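Local coordinates for Vlm2 (Streptomyces tsusimaensis, PDB 6ECB), which contains a C-terminal thioesterase domain of the alpha/beta-hydrolase class, which probably acts on the carrier-bound depsipeptide in nonribosomal synthesis of valinomycin, at residues P39-A44 with R59-F64; L28-P33 with E66-E71; G99-G104 with R127-K132; L134-T139 with I235-F240. All coordinates share one frame; numbering follows the deposited sequence.

Contact 1. Residues P39-A44 with R59-F64; sequences PGIVFA and RHLKGF
Apolar packing carries this contact, and the ring of F64 is its centre. I41 on strand 40-44 holds CG1 anti to the carbonyl carbon (chi1 -50°), and its extended chain (chi2 168°) lays CD1 over one face of that ring. The CD1 methyl of I41 stands 3.8 Å from the centroid of the F64 ring, a CH-pi contact displaced toward the CD2-CE2 rim. I41 CG1 also touches this rim, 3.6 Å from F64 CD2. The proline ring comes to the same rim, with P39 CG 3.9 Å from F64 CD2. A smaller touch, I41 CD1 to L61 CD1 at 4.0 Å, ties in the residue where the chain has just left helix 55-60.

Within the two segments, the polar atoms at the ring edge are the carbonyls of P39 and G40. P39 O lies close to the ring plane and 3.3 Å from F64 CD2, while P39 CD rests 3.5 Å from G63 O.

The pair joins the first two elements of the beta-alpha-beta unit formed by strand 40-44, helix 55-60 and strand 67-71. Y106 of strand 105-110 touches both P39 and F64, I67 of strand 67-71 meets L61, and helix 281-293 approaches L61 and F64 through D290.

Contact 2. Residues L28-P33 with E66-E71; sequences LVRLNP and EIHGVE
R30, on the edge strand 27-30, shows how a long side chain can cover its neighbour on an antiparallel strand. R30 CB lies 4.1 Å from H68 CD2, in the cross-strand pair R30-H68. CG is anti to the backbone N, and the bend at chi2 (64°) turns the chain back over strand 67-71. R30 CD then sits above one face of the imidazole, 3.8 Å from H68 NE2, in a CH-pi contact, while L28 CD2 lies over the opposite face. The same R30 CD is 3.3 Å from I67 O. R30 NE gives a nearly straight hydrogen bond of 2.7 Å to N32 OD1, which lies in the guanidinium plane. Beyond it the flat group rests on E66, whose CG is 3.6 Å from R30 NH1, and NH1 donates to a water that also bonds H68 NE2.

The backbones are paired by two hydrogen bonds between V29 and G69, and L31 N continues the pattern to I67 O at 2.8 Å. Past the strand, N32 OD1 takes the next place by accepting from I67 N at 2.9 Å, with the donor above its carbonyl plane.

N32 OD1 is gripped by two donors and ND2 is bonded to G65 O, so the amide is held at both ends and in turn positions the guanidinium. E66 OE2, 4.0 Å from R30 NH1 and well out of the guanidinium plane, makes no salt bridge; the opposite charges probably stabilise each other without a directed N-H.

Contact 3. Residues G99-G104 with R127-K132; sequences GVAGDG and RGIRPK
Two irregular segments run with the directions of their touching parts, 101-104 and 129-132, 38° apart and come closest at G102 and P131, whose CA atoms are 4.3 Å from each other, with backbone carbonyls doing much of the touching. R130 O presses on G102 C at 3.1 Å, and G102 O receives a long CA-H...O contact of 3.6 Å from P131 CA. G102 and G104 both have positive phi, 138° and 87°, where a side chain would collide with the preceding carbonyl.

Among the side chains, I129 does most at one end. I129 CG2, anti to the backbone N, sits 3.5 Å from A101 O and 4.1 Å from A101 CB, so that this one methyl meets both carbonyl and methyl of the alanine. At the other end K132 lays its aliphatic part beside glycine: K132 CD passes G104 CA at 4.1 Å. The extended chain then bends at chi4 and carries the amine away.

The 127-132 segment leaves helix 112-126 through a Schellman motif with G128 as the C-prime residue. L124 of that helix packs against A101, I129 and P131. The two loops, one leading from helix 86-97 into strand 105-110 and the other into strand 134-137, therefore meet at the surface where neighbouring strands begin.

Contact 4. Residues L134-T139 with I235-F240; sequences LIILDT and IPIHVF
Mostly apolar side chains cover both faces of this pair of parallel strands. On the face of I135, L137, H238 and F240, the phenyl ring is the common partner: I135 CG2 reaches F240 CE1 at 3.9 Å, crossing the ring obliquely, and L137 lies alongside F240 with L137 CD2 4.1 Å from F240 CB. F240 CG, anti to its carbonyl carbon (chi1 -65°), lets the ring lean back beside the neighbouring strand, where I136 O lies in the ring plane at the edge. The other face carries L134 and I136 against I237 and V239. L134 and I237 point the same way, side by side, with L134 CD2 4.2 Å from I237 CG1. Helix 281-293 covers the first face through L289 and C293, and helix 112-126 reaches L134 on the second.

Between the faces, the backbones are stitched by a regular parallel set of hydrogen bonds: L134 N to P236 O, H238 N to L134 O at 2.8 Å, I136 N to H238 O, and F240 N to I136 O at 2.9 Å, this last almost perfectly straight (179°). Each meets its acceptor nearly along the C=O axis.

At the polar end the pattern slackens. D138 has turned to positive phi (59°), and D138 N makes a weak bond of 2.7 Å to F240 O. Its carboxylate is held by outside partners: OD1 by T242 N and H245 NE2, OD2 by H273 ND1. An acid just past a strand end, bonded to a histidine, fits the Ser-His-Asp triad of alpha/beta-hydrolases, in which S111 is the likely nucleophile.

How the contacts relate
Contacts 1, 2 and 4 reach one mixed sheet, contact 3 joins loops that lead into its strands, and the chemistry of each follows its depth. Contacts 1 and 4 are buried and mainly apolar in their side chains, and they touch through F43 with L137 and I41 with I135. Contact 2 closes the sheet at its outer strand, is partly exposed, and adds arginine, histidine and water to its backbone bonds; contact 1 nests inside the chain loop it closes, and their strands 40-44 and 67-71 are neighbours in the sheet. Contact 3 is the surface member, built of glycines and carbonyls, and reaches contact 1 through G40 N to G104 O and contact 4 through P131 and I235.

Contact 1. Residues P39-A44 with R59-F64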
loop_
_atom_site.group_PDB
_atom_site.type_symbol
_atom_site.label_atom_id
_atom_site.label_comp_id
_atom_site.label_asym_id
_atom_site.label_seq_id
_atom_site.Cartn_x
_atom_site.Cartn_y
_atom_site.Cartn_z
ATOM N N PRO A 39 -4.575 14.162 12.160
ATOM C CA PRO A 39 -3.838 14.281 10.898
ATOM C C PRO A 39 -4.389 13.351 9.837
ATOM O O PRO A 39 -5.093 12.382 10.113
ATOM C CB PRO A 39 -2.423 13.876 11.267
ATOM C CG PRO A 39 -2.572 13.069 12.486
ATOM C CD PRO A 39 -3.753 13.553 13.218
ATOM N N GLY A 40 -4.024 13.648 8.627
ATOM C CA GLY A 40 -4.398 12.824 7.494
ATOM C C GLY A 40 -3.342 11.821 7.131
ATOM O O GLY A 40 -2.201 11.873 7.591
ATOM N N ILE A 41 -3.733 10.865 6.278
ATOM C CA ILE A 41 -2.785 9.954 5.650
ATOM C C ILE A 41 -3.211 9.756 4.208
ATOM O O ILE A 41 -4.404 9.539 3.927
ATOM C CB ILE A 41 -2.698 8.545 6.292
ATOM C CG1 ILE A 41 -2.509 8.599 7.795
ATOM C CG2 ILE A 41 -1.561 7.760 5.610
ATOM C CD1 ILE A 41 -2.739 7.186 8.446
ATOM N N VAL A 42 -2.231 9.798 3.309
ATOM C CA VAL A 42 -2.394 9.380 1.920
ATOM C C VAL A 42 -1.542 8.137 1.734
ATOM O O VAL A 42 -0.304 8.195 1.838
ATOM C CB VAL A 42 -1.961 10.462 0.919
ATOM C CG1 VAL A 42 -2.138 9.930 -0.490
ATOM C CG2 VAL A 42 -2.760 11.753 1.121
ATOM N N PHE A 43 -2.202 7.023 1.430
ATOM C CA PHE A 43 -1.529 5.764 1.156
ATOM C C PHE A 43 -1.258 5.575 -0.330
ATOM O O PHE A 43 -2.157 5.713 -1.152
ATOM C CB PHE A 43 -2.373 4.594 1.651
ATOM C CG PHE A 43 -2.403 4.444 3.157
ATOM C CD1 PHE A 43 -1.289 3.986 3.827
ATOM C CD2 PHE A 43 -3.542 4.741 3.879
ATOM C CE1 PHE A 43 -1.311 3.831 5.207
ATOM C CE2 PHE A 43 -3.571 4.574 5.252
ATOM C CZ PHE A 43 -2.460 4.104 5.900
ATOM N N ALA A 44 -0.049 5.187 -0.648
ATOM C CA ALA A 44 0.369 4.788 -1.978
ATOM C C ALA A 44 0.124 3.296 -2.158
ATOM O O ALA A 44 0.334 2.513 -1.222
ATOM C CB ALA A 44 1.846 5.103 -2.204
ATOM N N ARG A 59 -10.550 1.682 8.414
ATOM C CA ARG A 59 -11.750 1.594 9.225
ATOM C C ARG A 59 -11.438 1.470 10.708
ATOM O O ARG A 59 -12.307 1.775 11.529
ATOM C CB ARG A 59 -12.617 0.400 8.799
ATOM C CG ARG A 59 -13.325 0.599 7.469
ATOM C CD ARG A 59 -14.637 -0.189 7.479
ATOM N NE ARG A 59 -14.365 -1.586 7.779
ATOM C CZ ARG A 59 -15.262 -2.466 8.206
ATOM N NH1 ARG A 59 -14.880 -3.712 8.437
ATOM N NH2 ARG A 59 -16.530 -2.119 8.396
ATOM N N HIS A 60 -10.249 0.991 11.061
ATOM C CA HIS A 60 -9.906 0.785 12.461
ATOM C C HIS A 60 -9.204 1.983 13.096
ATOM O O HIS A 60 -9.215 2.109 14.334
ATOM C CB HIS A 60 -9.006 -0.447 12.600
ATOM C CG HIS A 60 -9.755 -1.749 12.532
ATOM N ND1 HIS A 60 -10.120 -2.335 11.342
ATOM C CD2 HIS A 60 -10.190 -2.577 13.506
ATOM C CE1 HIS A 60 -10.754 -3.471 11.585
ATOM N NE2 HIS A 60 -10.807 -3.642 12.890
ATOM N N LEU A 61 -8.626 2.865 12.292
ATOM C CA LEU A 61 -7.944 4.033 12.835
ATOM C C LEU A 61 -8.926 4.976 13.497
ATOM O O LEU A 61 -10.001 5.267 12.963
ATOM C CB LEU A 61 -7.204 4.769 11.715
ATOM C CG LEU A 61 -6.033 4.010 11.130
ATOM C CD1 LEU A 61 -5.576 4.686 9.809
ATOM C CD2 LEU A 61 -4.862 3.905 12.093
ATOM N N LYS A 62 -8.547 5.455 14.673
ATOM C CA LYS A 62 -9.357 6.395 15.421
ATOM C C LYS A 62 -8.701 7.751 15.596
ATOM O O LYS A 62 -9.387 8.702 15.989
ATOM C CB LYS A 62 -9.680 5.817 16.805
ATOM C CG LYS A 62 -10.518 4.549 16.712
ATOM C CD LYS A 62 -11.072 4.095 18.067
ATOM C CE LYS A 62 -10.824 2.608 18.314
ATOM N NZ LYS A 62 -9.368 2.297 18.531
ATOM N N GLY A 63 -7.411 7.865 15.330
ATOM C CA GLY A 63 -6.681 9.076 15.648
ATOM C C GLY A 63 -6.378 9.950 14.452
ATOM O O GLY A 63 -5.536 10.856 14.544
ATOM N N PHE A 64 -7.047 9.701 13.325
ATOM C CA PHE A 64 -6.742 10.400 12.088
ATOM C C PHE A 64 -8.000 11.039 11.529
ATOM O O PHE A 64 -9.126 10.607 11.808
ATOM C CB PHE A 64 -6.108 9.447 11.065
ATOM C CG PHE A 64 -4.767 8.959 11.483
ATOM C CD1 PHE A 64 -4.638 7.899 12.367
ATOM C CD2 PHE A 64 -3.628 9.584 11.033
ATOM C CE1 PHE A 64 -3.382 7.466 12.783
ATOM C CE2 PHE A 64 -2.378 9.159 11.435
ATOM C CZ PHE A 64 -2.243 8.099 12.298
#

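Contact 2. Residues L28-P33 with E66-E71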
loop_
_atom_site.group_PDB
_atom_site.type_symbol
_atom_site.label_atom_id
_atom_site.label_comp_id
_atom_site.label_asym_id
_atom_site.label_seq_id
_atom_site.Cartn_x
_atom_site.Cartn_y
_atom_site.Cartn_z
ATOM N N LEU A 28 -7.492 9.955 -6.367
ATOM C CA LEU A 28 -7.478 10.007 -4.912
ATOM C C LEU A 28 -8.811 9.476 -4.385
ATOM O O LEU A 28 -9.870 10.000 -4.747
ATOM C CB LEU A 28 -7.245 11.452 -4.492
ATOM C CG LEU A 28 -6.732 11.728 -3.100
ATOM C CD1 LEU A 28 -5.400 11.045 -2.877
ATOM C CD2 LEU A 28 -6.610 13.229 -2.920
ATOM N N VAL A 29 -8.767 8.437 -3.555
ATOM C CA VAL A 29 -9.968 7.780 -3.028
ATOM C C VAL A 29 -10.023 7.965 -1.514
ATOM O O VAL A 29 -9.061 7.648 -0.813
ATOM C CB VAL A 29 -9.971 6.282 -3.366
ATOM C CG1 VAL A 29 -11.201 5.618 -2.764
ATOM C CG2 VAL A 29 -9.937 6.089 -4.872
ATOM N N ARG A 30 -11.155 8.451 -1.010
ATOM C CA ARG A 30 -11.348 8.574 0.433
ATOM C C ARG A 30 -11.663 7.210 1.031
ATOM O O ARG A 30 -12.589 6.526 0.584
ATOM C CB ARG A 30 -12.482 9.560 0.712
ATOM C CG ARG A 30 -12.735 9.838 2.190
ATOM C CD ARG A 30 -11.548 10.530 2.894
ATOM N NE ARG A 30 -11.873 10.804 4.289
ATOM C CZ ARG A 30 -12.412 11.944 4.716
ATOM N NH1 ARG A 30 -12.643 12.936 3.858
ATOM N NH2 ARG A 30 -12.704 12.100 6.006
ATOM N N LEU A 31 -10.903 6.818 2.052
ATOM C CA LEU A 31 -11.029 5.494 2.641
ATOM C C LEU A 31 -11.765 5.483 3.964
ATOM O O LEU A 31 -12.071 4.392 4.453
ATOM C CB LEU A 31 -9.664 4.858 2.870
ATOM C CG LEU A 31 -8.791 4.725 1.620
ATOM C CD1 LEU A 31 -7.460 4.097 1.930
ATOM C CD2 LEU A 31 -9.551 3.905 0.583
ATOM N N ASN A 32 -12.035 6.632 4.567
ATOM C CA ASN A 32 -12.814 6.677 5.800
ATOM C C ASN A 32 -13.876 7.767 5.777
ATOM O O ASN A 32 -13.864 8.644 4.914
ATOM C CB ASN A 32 -11.846 6.858 6.989
ATOM C CG ASN A 32 -11.239 8.247 7.061
ATOM O OD1 ASN A 32 -11.086 8.953 6.048
ATOM N ND2 ASN A 32 -10.872 8.654 8.275
ATOM N N PRO A 33 -14.854 7.736 6.719
ATOM C CA PRO A 33 -15.906 8.771 6.782
ATOM C C PRO A 33 -15.401 10.164 7.142
ATOM O O PRO A 33 -14.519 10.274 7.993
ATOM C CB PRO A 33 -16.851 8.254 7.876
ATOM C CG PRO A 33 -16.104 7.211 8.609
ATOM C CD PRO A 33 -15.111 6.630 7.656
ATOM N N GLU A 66 -8.643 12.696 7.731
ATOM C CA GLU A 66 -8.934 12.238 6.378
ATOM C C GLU A 66 -7.909 11.196 5.970
ATOM O O GLU A 66 -6.706 11.480 5.958
ATOM C CB GLU A 66 -8.877 13.408 5.407
ATOM C CG GLU A 66 -9.903 14.482 5.699
ATOM C CD GLU A 66 -9.924 15.552 4.630
ATOM O OE1 GLU A 66 -9.063 15.516 3.720
ATOM O OE2 GLU A 66 -10.802 16.426 4.703
ATOM N N ILE A 67 -8.383 10.016 5.599
ATOM C CA ILE A 67 -7.527 8.957 5.084
ATOM C C ILE A 67 -7.873 8.746 3.623
ATOM O O ILE A 67 -9.024 8.438 3.293
ATOM C CB ILE A 67 -7.697 7.655 5.866
ATOM C CG1 ILE A 67 -7.376 7.898 7.339
ATOM C CG2 ILE A 67 -6.769 6.603 5.314
ATOM C CD1 ILE A 67 -7.888 6.830 8.221
ATOM N N HIS A 68 -6.878 8.896 2.763
ATOM C CA HIS A 68 -7.019 8.682 1.337
ATOM C C HIS A 68 -6.069 7.587 0.892
ATOM O O HIS A 68 -5.036 7.343 1.518
ATOM C CB HIS A 68 -6.679 9.924 0.523
ATOM C CG HIS A 68 -7.630 11.053 0.720
ATOM N ND1 HIS A 68 -7.412 12.065 1.632
ATOM C CD2 HIS A 68 -8.798 11.338 0.104
ATOM C CE1 HIS A 68 -8.406 12.934 1.553
ATOM N NE2 HIS A 68 -9.265 12.510 0.643
ATOM N N GLY A 69 -6.403 6.957 -0.230
ATOM C CA GLY A 69 -5.429 6.181 -0.973
ATOM C C GLY A 69 -5.392 6.657 -2.412
ATOM O O GLY A 69 -6.374 7.172 -2.945
ATOM N N VAL A 70 -4.237 6.483 -3.037
ATOM C CA VAL A 70 -4.100 6.770 -4.457
ATOM C C VAL A 70 -4.288 5.477 -5.226
ATOM O O VAL A 70 -3.585 4.494 -4.990
ATOM C CB VAL A 70 -2.743 7.393 -4.781
ATOM C CG1 VAL A 70 -2.664 7.656 -6.269
ATOM C CG2 VAL A 70 -2.570 8.677 -4.009
ATOM N N GLU A 71 -5.222 5.500 -6.149
ATOM C CA GLU A 71 -5.483 4.401 -7.057
ATOM C C GLU A 71 -4.720 4.647 -8.358
ATOM O O GLU A 71 -4.763 5.750 -8.908
ATOM C CB GLU A 71 -6.978 4.333 -7.312
ATOM C CG GLU A 71 -7.408 3.200 -8.101
ATOM C CD GLU A 71 -8.062 2.113 -7.273
ATOM O OE1 GLU A 71 -7.702 1.853 -6.093
ATOM O OE2 GLU A 71 -8.931 1.503 -7.864
HETATM O O HOH W 1 -12.171 13.457 1.255
#

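Contact 3. Residues G99-G104 with R127-K132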
loop_
_atom_site.group_PDB
_atom_site.type_symbol
_atom_site.label_atom_id
_atom_site.label_comp_id
_atom_site.label_asym_id
_atom_site.label_seq_id
_atom_site.Cartn_x
_atom_site.Cartn_y
_atom_site.Cartn_z
ATOM N N GLY A 99 -2.851 17.186 -4.121
ATOM C CA GLY A 99 -4.096 17.877 -3.856
ATOM C C GLY A 99 -4.442 18.022 -2.385
ATOM O O GLY A 99 -5.148 18.966 -2.017
ATOM N N VAL A 100 -3.951 17.117 -1.527
ATOM C CA VAL A 100 -4.318 17.150 -0.115
ATOM C C VAL A 100 -3.096 17.168 0.798
ATOM O O VAL A 100 -3.236 17.404 1.997
ATOM C CB VAL A 100 -5.236 15.964 0.262
ATOM C CG1 VAL A 100 -6.547 16.038 -0.534
ATOM C CG2 VAL A 100 -4.533 14.625 0.059
ATOM N N ALA A 101 -1.899 16.971 0.256
ATOM C CA ALA A 101 -0.736 16.735 1.100
ATOM C C ALA A 101 -0.143 18.055 1.588
ATOM O O ALA A 101 -0.380 19.117 1.018
ATOM C CB ALA A 101 0.337 15.956 0.346
ATOM N N GLY A 102 0.648 17.964 2.656
ATOM C CA GLY A 102 1.231 19.134 3.285
ATOM C C GLY A 102 1.146 18.979 4.787
ATOM O O GLY A 102 1.039 17.863 5.303
ATOM N N ASP A 103 1.150 20.121 5.458
ATOM C CA ASP A 103 1.100 20.179 6.913
ATOM C C ASP A 103 -0.062 19.326 7.413
ATOM O O ASP A 103 -1.206 19.475 6.962
ATOM C CB ASP A 103 0.948 21.648 7.320
ATOM C CG ASP A 103 1.236 21.941 8.810
ATOM O OD1 ASP A 103 1.506 21.027 9.617
ATOM O OD2 ASP A 103 1.206 23.145 9.155
ATOM N N GLY A 104 0.242 18.428 8.333
ATOM C CA GLY A 104 -0.792 17.632 8.959
ATOM C C GLY A 104 -1.168 16.362 8.219
ATOM O O GLY A 104 -2.133 15.698 8.623
ATOM N N ARG A 127 8.770 19.988 -4.648
ATOM C CA ARG A 127 7.799 20.946 -5.136
ATOM C C ARG A 127 7.331 21.920 -4.060
ATOM O O ARG A 127 6.423 22.711 -4.323
ATOM C CB ARG A 127 6.547 20.236 -5.691
ATOM C CG ARG A 127 6.789 19.219 -6.784
ATOM C CD ARG A 127 5.501 18.409 -7.072
ATOM N NE ARG A 127 4.334 19.284 -7.222
ATOM C CZ ARG A 127 3.113 18.857 -7.551
ATOM N NH1 ARG A 127 2.902 17.564 -7.782
ATOM N NH2 ARG A 127 2.106 19.724 -7.658
ATOM N N GLY A 128 7.922 21.900 -2.872
ATOM C CA GLY A 128 7.527 22.861 -1.850
ATOM C C GLY A 128 6.314 22.443 -1.046
ATOM O O GLY A 128 5.568 23.300 -0.563
ATOM N N ILE A 129 6.073 21.140 -0.938
ATOM C CA ILE A 129 4.961 20.577 -0.169
ATOM C C ILE A 129 5.561 19.635 0.855
ATOM O O ILE A 129 6.237 18.669 0.480
ATOM C CB ILE A 129 3.980 19.827 -1.074
ATOM C CG1 ILE A 129 3.451 20.779 -2.154
ATOM C CG2 ILE A 129 2.850 19.179 -0.250
ATOM C CD1 ILE A 129 2.668 20.035 -3.252
ATOM N N ARG A 130 5.289 19.875 2.133
ATOM C CA ARG A 130 5.944 19.105 3.186
ATOM C C ARG A 130 4.953 18.256 3.970
ATOM O O ARG A 130 4.238 18.778 4.849
ATOM C CB ARG A 130 6.693 20.044 4.128
ATOM C CG ARG A 130 7.532 19.310 5.174
ATOM C CD ARG A 130 8.174 20.284 6.151
ATOM N NE ARG A 130 8.999 19.577 7.134
ATOM C CZ ARG A 130 10.269 19.214 6.943
ATOM N NH1 ARG A 130 10.925 19.513 5.821
ATOM N NH2 ARG A 130 10.903 18.561 7.909
ATOM N N PRO A 131 4.887 16.955 3.709
ATOM C CA PRO A 131 4.042 16.081 4.534
ATOM C C PRO A 131 4.543 16.065 5.973
ATOM O O PRO A 131 5.701 16.385 6.271
ATOM C CB PRO A 131 4.199 14.703 3.876
ATOM C CG PRO A 131 4.709 14.990 2.475
ATOM C CD PRO A 131 5.607 16.204 2.673
ATOM N N LYS A 132 3.646 15.646 6.864
ATOM C CA LYS A 132 3.970 15.514 8.276
ATOM C C LYS A 132 5.018 14.441 8.534
ATOM O O LYS A 132 5.817 14.577 9.465
ATOM C CB LYS A 132 2.691 15.195 9.042
ATOM C CG LYS A 132 2.841 15.189 10.546
ATOM C CD LYS A 132 1.467 15.091 11.181
ATOM C CE LYS A 132 1.566 14.869 12.659
ATOM N NZ LYS A 132 2.128 16.045 13.284
#

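Contact 4. Residues L134-T139 with I235-F240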
loop_
_atom_site.group_PDB
_atom_site.type_symbol
_atom_site.label_atom_id
_atom_site.label_comp_id
_atom_site.label_asym_id
_atom_site.label_seq_id
_atom_site.Cartn_x
_atom_site.Cartn_y
_atom_site.Cartn_z
ATOM N N LEU A 134 6.507 10.177 6.970
ATOM C CA LEU A 134 6.365 8.990 6.139
ATOM C C LEU A 134 6.103 7.791 7.034
ATOM O O LEU A 134 6.858 7.542 7.977
ATOM C CB LEU A 134 7.620 8.757 5.307
ATOM C CG LEU A 134 7.713 7.449 4.527
ATOM C CD1 LEU A 134 6.725 7.474 3.368
ATOM C CD2 LEU A 134 9.121 7.284 3.981
ATOM N N ILE A 135 5.028 7.054 6.735
ATOM C CA ILE A 135 4.655 5.847 7.456
ATOM C C ILE A 135 4.960 4.657 6.551
ATOM O O ILE A 135 4.319 4.476 5.503
ATOM C CB ILE A 135 3.177 5.879 7.859
ATOM C CG1 ILE A 135 2.953 7.021 8.849
ATOM C CG2 ILE A 135 2.702 4.505 8.382
ATOM C CD1 ILE A 135 1.488 7.279 9.189
ATOM N N ILE A 136 5.915 3.828 6.965
ATOM C CA ILE A 136 6.277 2.607 6.249
ATOM C C ILE A 136 5.648 1.424 6.977
ATOM O O ILE A 136 5.882 1.202 8.177
ATOM C CB ILE A 136 7.801 2.435 6.146
ATOM C CG1 ILE A 136 8.421 3.544 5.284
ATOM C CG2 ILE A 136 8.135 1.020 5.623
ATOM C CD1 ILE A 136 7.962 3.563 3.843
ATOM N N LEU A 137 4.869 0.631 6.241
ATOM C CA LEU A 137 4.221 -0.549 6.801
ATOM C C LEU A 137 4.984 -1.792 6.337
ATOM O O LEU A 137 4.793 -2.290 5.221
ATOM C CB LEU A 137 2.757 -0.600 6.391
ATOM C CG LEU A 137 1.913 0.574 6.887
ATOM C CD1 LEU A 137 0.489 0.403 6.351
ATOM C CD2 LEU A 137 1.905 0.692 8.399
ATOM N N ASP A 138 5.896 -2.233 7.194
ATOM C CA ASP A 138 6.497 -3.562 7.162
ATOM C C ASP A 138 7.232 -3.912 5.866
ATOM O O ASP A 138 7.167 -5.055 5.399
ATOM C CB ASP A 138 5.422 -4.626 7.464
ATOM C CG ASP A 138 6.025 -5.927 7.903
ATOM O OD1 ASP A 138 7.001 -5.881 8.688
ATOM O OD2 ASP A 138 5.511 -6.986 7.498
ATOM N N THR A 139 7.989 -2.961 5.295
ATOM C CA THR A 139 8.924 -3.309 4.245
ATOM C C THR A 139 10.247 -2.618 4.543
ATOM O O THR A 139 10.245 -1.440 4.908
ATOM C CB THR A 139 8.471 -2.910 2.810
ATOM O OG1 THR A 139 9.448 -3.367 1.869
ATOM C CG2 THR A 139 8.356 -1.462 2.625
ATOM N N ILE A 235 11.713 14.516 6.276
ATOM C CA ILE A 235 10.611 14.494 7.233
ATOM C C ILE A 235 10.746 13.221 8.064
ATOM O O ILE A 235 11.456 12.296 7.667
ATOM C CB ILE A 235 9.235 14.526 6.529
ATOM C CG1 ILE A 235 9.043 13.293 5.634
ATOM C CG2 ILE A 235 9.094 15.818 5.717
ATOM C CD1 ILE A 235 7.673 13.306 4.908
ATOM N N PRO A 236 10.087 13.145 9.218
ATOM C CA PRO A 236 10.272 11.964 10.074
ATOM C C PRO A 236 9.680 10.728 9.429
ATOM O O PRO A 236 8.640 10.787 8.772
ATOM C CB PRO A 236 9.515 12.318 11.358
ATOM C CG PRO A 236 9.218 13.761 11.272
ATOM C CD PRO A 236 9.290 14.187 9.877
ATOM N N ILE A 237 10.339 9.599 9.660
ATOM C CA ILE A 237 9.892 8.305 9.167
ATOM C C ILE A 237 9.484 7.451 10.360
ATOM O O ILE A 237 10.202 7.397 11.369
ATOM C CB ILE A 237 10.996 7.616 8.362
ATOM C CG1 ILE A 237 11.448 8.513 7.232
ATOM C CG2 ILE A 237 10.510 6.284 7.852
ATOM C CD1 ILE A 237 12.560 7.932 6.428
ATOM N N HIS A 238 8.321 6.794 10.255
ATOM C CA HIS A 238 7.874 5.805 11.227
ATOM C C HIS A 238 7.768 4.482 10.500
ATOM O O HIS A 238 7.032 4.392 9.518
ATOM C CB HIS A 238 6.506 6.119 11.813
ATOM C CG HIS A 238 6.551 7.044 12.983
ATOM N ND1 HIS A 238 6.680 8.398 12.819
ATOM C CD2 HIS A 238 6.517 6.820 14.324
ATOM C CE1 HIS A 238 6.702 8.984 14.002
ATOM N NE2 HIS A 238 6.611 8.047 14.938
ATOM N N VAL A 239 8.490 3.475 10.976
ATOM C CA VAL A 239 8.523 2.149 10.372
ATOM C C VAL A 239 7.796 1.201 11.320
ATOM O O VAL A 239 8.213 1.032 12.470
ATOM C CB VAL A 239 9.972 1.675 10.159
ATOM C CG1 VAL A 239 10.024 0.288 9.515
ATOM C CG2 VAL A 239 10.774 2.685 9.334
ATOM N N PHE A 240 6.726 0.586 10.855
ATOM C CA PHE A 240 5.960 -0.380 11.633
ATOM C C PHE A 240 6.288 -1.745 11.048
ATOM O O PHE A 240 5.992 -1.996 9.877
ATOM C CB PHE A 240 4.454 -0.080 11.555
ATOM C CG PHE A 240 4.081 1.236 12.180
ATOM C CD1 PHE A 240 4.180 2.422 11.447
ATOM C CD2 PHE A 240 3.687 1.303 13.502
ATOM C CE1 PHE A 240 3.887 3.631 12.035
ATOM C CE2 PHE A 240 3.388 2.521 14.100
ATOM C CZ PHE A 240 3.488 3.692 13.349
#